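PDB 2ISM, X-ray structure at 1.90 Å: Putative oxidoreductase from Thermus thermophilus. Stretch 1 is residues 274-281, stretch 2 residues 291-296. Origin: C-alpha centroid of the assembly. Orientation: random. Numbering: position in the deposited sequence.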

# COMPACT_ATOMS: atom_id res chain seq x y z
N ALA B 274 10.63 2.68 6.94
CA ALA B 274 10.10 3.12 5.65
C ALA B 274 8.62 3.40 5.70
O ALA B 274 7.88 2.79 6.48
CB ALA B 274 10.38 2.05 4.59
N PHE B 275 8.17 4.33 4.86
CA PHE B 275 6.76 4.67 4.78
C PHE B 275 6.13 3.71 3.77
O PHE B 275 6.62 3.55 2.66
CB PHE B 275 6.59 6.13 4.35
CG PHE B 275 6.81 7.11 5.47
CD1 PHE B 275 5.79 7.37 6.39
CD2 PHE B 275 8.04 7.73 5.64
CE1 PHE B 275 6.01 8.24 7.45
CE2 PHE B 275 8.27 8.60 6.71
CZ PHE B 275 7.25 8.86 7.61
N PHE B 276 5.05 3.07 4.19
CA PHE B 276 4.37 2.08 3.37
C PHE B 276 2.88 2.12 3.71
O PHE B 276 2.50 1.92 4.87
CB PHE B 276 4.97 0.70 3.69
CG PHE B 276 4.37 -0.44 2.91
CD1 PHE B 276 4.57 -0.54 1.54
CD2 PHE B 276 3.67 -1.45 3.56
CE1 PHE B 276 4.08 -1.63 0.82
CE2 PHE B 276 3.17 -2.55 2.86
CZ PHE B 276 3.38 -2.64 1.48
N ARG B 277 2.06 2.40 2.71
CA ARG B 277 0.61 2.46 2.89
C ARG B 277 0.13 3.43 3.96
O ARG B 277 -0.76 3.11 4.76
CB ARG B 277 0.07 1.05 3.15
CG ARG B 277 0.36 0.11 2.00
CD ARG B 277 -0.20 -1.28 2.21
NE ARG B 277 0.14 -2.15 1.08
CZ ARG B 277 -0.20 -3.44 1.00
NH1 ARG B 277 -0.89 -4.00 1.98
NH2 ARG B 277 0.17 -4.16 -0.05
N GLY B 278 0.72 4.62 3.98
CA GLY B 278 0.33 5.63 4.94
C GLY B 278 0.84 5.46 6.36
O GLY B 278 0.58 6.30 7.22
N ASP B 279 1.56 4.37 6.61
CA ASP B 279 2.09 4.12 7.94
C ASP B 279 3.62 4.06 7.92
O ASP B 279 4.22 3.89 6.86
CB ASP B 279 1.54 2.80 8.50
CG ASP B 279 0.03 2.82 8.63
OD1 ASP B 279 -0.51 3.76 9.25
OD2 ASP B 279 -0.62 1.89 8.10
N LEU B 280 4.22 4.21 9.09
CA LEU B 280 5.68 4.16 9.20
C LEU B 280 6.07 2.80 9.76
O LEU B 280 5.71 2.46 10.88
CB LEU B 280 6.16 5.28 10.13
CG LEU B 280 7.67 5.44 10.33
CD1 LEU B 280 8.39 5.42 8.99
CD2 LEU B 280 7.95 6.74 11.08
N TYR B 281 6.81 2.03 8.97
CA TYR B 281 7.25 0.70 9.39
C TYR B 281 8.68 0.75 9.90
O TYR B 281 9.54 1.39 9.29
CB TYR B 281 7.15 -0.28 8.23
CG TYR B 281 5.72 -0.66 7.89
CD1 TYR B 281 5.25 -1.95 8.13
CD2 TYR B 281 4.84 0.28 7.34
CE1 TYR B 281 3.94 -2.30 7.83
CE2 TYR B 281 3.53 -0.07 7.04
CZ TYR B 281 3.08 -1.36 7.29
OH TYR B 281 1.79 -1.71 7.00
N LEU B 291 7.47 -3.46 13.04
CA LEU B 291 6.38 -2.72 13.65
C LEU B 291 5.80 -1.67 12.71
O LEU B 291 6.49 -1.13 11.85
CB LEU B 291 6.85 -2.04 14.95
CG LEU B 291 7.44 -2.97 16.02
CD1 LEU B 291 7.78 -2.16 17.26
CD2 LEU B 291 6.44 -4.06 16.37
N ARG B 292 4.51 -1.42 12.89
CA ARG B 292 3.78 -0.45 12.09
C ARG B 292 3.38 0.68 13.03
O ARG B 292 2.71 0.45 14.04
CB ARG B 292 2.52 -1.10 11.49
CG ARG B 292 1.63 -0.15 10.71
CD ARG B 292 0.26 -0.77 10.40
NE ARG B 292 0.35 -1.89 9.47
CZ ARG B 292 0.18 -3.17 9.80
NH1 ARG B 292 -0.11 -3.49 11.06
NH2 ARG B 292 0.29 -4.12 8.88
N LEU B 293 3.81 1.89 12.72
CA LEU B 293 3.48 3.05 13.53
C LEU B 293 2.38 3.84 12.83
O LEU B 293 2.57 4.32 11.71
CB LEU B 293 4.71 3.95 13.75
CG LEU B 293 5.69 3.58 14.87
CD1 LEU B 293 6.23 2.18 14.68
CD2 LEU B 293 6.82 4.59 14.88
N VAL B 294 1.23 3.96 13.49
CA VAL B 294 0.11 4.70 12.92
C VAL B 294 0.24 6.15 13.35
O VAL B 294 0.21 6.46 14.54
CB VAL B 294 -1.23 4.13 13.42
CG1 VAL B 294 -2.38 4.84 12.72
CG2 VAL B 294 -1.29 2.63 13.16
N LEU B 295 0.39 7.04 12.37
CA LEU B 295 0.57 8.45 12.65
C LEU B 295 -0.68 9.31 12.48
O LEU B 295 -1.57 9.00 11.68
CB LEU B 295 1.67 9.01 11.75
CG LEU B 295 2.97 8.22 11.64
CD1 LEU B 295 3.91 8.94 10.68
CD2 LEU B 295 3.61 8.07 13.01
N GLU B 296 -0.72 10.39 13.24
CA GLU B 296 -1.81 11.35 13.18
C GLU B 296 -1.18 12.73 13.28
O GLU B 296 -0.32 12.97 14.13
CB GLU B 296 -2.79 11.14 14.34
CG GLU B 296 -3.87 12.22 14.41
CD GLU B 296 -4.96 11.90 15.42
OE1 GLU B 296 -5.66 10.89 15.24
OE2 GLU B 296 -5.10 12.67 16.40
O HOH W 1 -0.02 6.53 9.76

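The framework of this contact is a pair of antiparallel strands, 279-281 and 291-296, whose axes run at 151° and come within 4.6 Å of each other. Two backbone hydrogen bonds join them, both between Leu-280 and Leu-293: Leu-280 N donates to Leu-293 O at 3.1 Å, and Leu-293 N donates to Leu-280 O at 2.7 Å. The nearly straight N-H...O angles, 170° and 161°, are those expected where two residues face each other as a hydrogen-bonded antiparallel pair. The next pair, Tyr-281 with Arg-292, is of the non-hydrogen-bonded kind; Tyr-281 CA and Arg-292 CA lie 4.5 Å apart, closer than the 5.0 Å between Leu-280 CA and Leu-293 CA. Here a CA-H...O contact adds to the backbone packing, Tyr-281 CA lying 3.2 Å from Leu-291 O.

Water extends the polar linkage toward the turn. Phe-276 to Asp-279 form a type I' turn, closed by reciprocal backbone hydrogen bonds between its end residues. Gly-278 occupies it with a phi of 77°, a value that favours glycine. Beside the turn, water 1 accepts a hydrogen bond from Leu-295 N at 2.7 Å; Gly-278 O, at 2.6 Å, and Asp-279 OD1, at 2.9 Å, lie within reach as acceptors for its protons. The water thus bridges the strands beyond the last direct backbone hydrogen bond.

The side chains of Tyr-281 and Arg-292 share one face of the sheet, and their ends converge. Arg-292 NE donates to Tyr-281 OH at 2.9 Å, while a weak hydrogen bond runs from Arg-292 NH2 to the same Tyr-281 OH at 3.4 Å. The hydroxyl lies at the edge of the guanidinium, near its plane, where the N-H groups point. Arginine also suits this place through its aliphatic stem: CG of Arg-292 sits 4.3 Å from the centroid of the Tyr-281 ring, 24° off the ring normal, in a CH-pi contact over the face. Asp-279 adds a longer-range electrostatic attraction, with its OD2 4.1 Å from Arg-292 NE, beyond salt-bridge distance.

Apolar packing gathers around the leucines. Leu-280 and Leu-293 share the other face of the sheet, their CB atoms 4.1 Å apart, and both are buried, as suits hydrocarbon side chains. Leu-295 reaches across with its CD1, which lies 4.3 Å from Leu-280 CB and 3.9 Å from Phe-275 CE1, so one methyl of Leu-295 touches two apolar neighbours. That methyl meets the Phe-275 ring at its edge, near the ring plane.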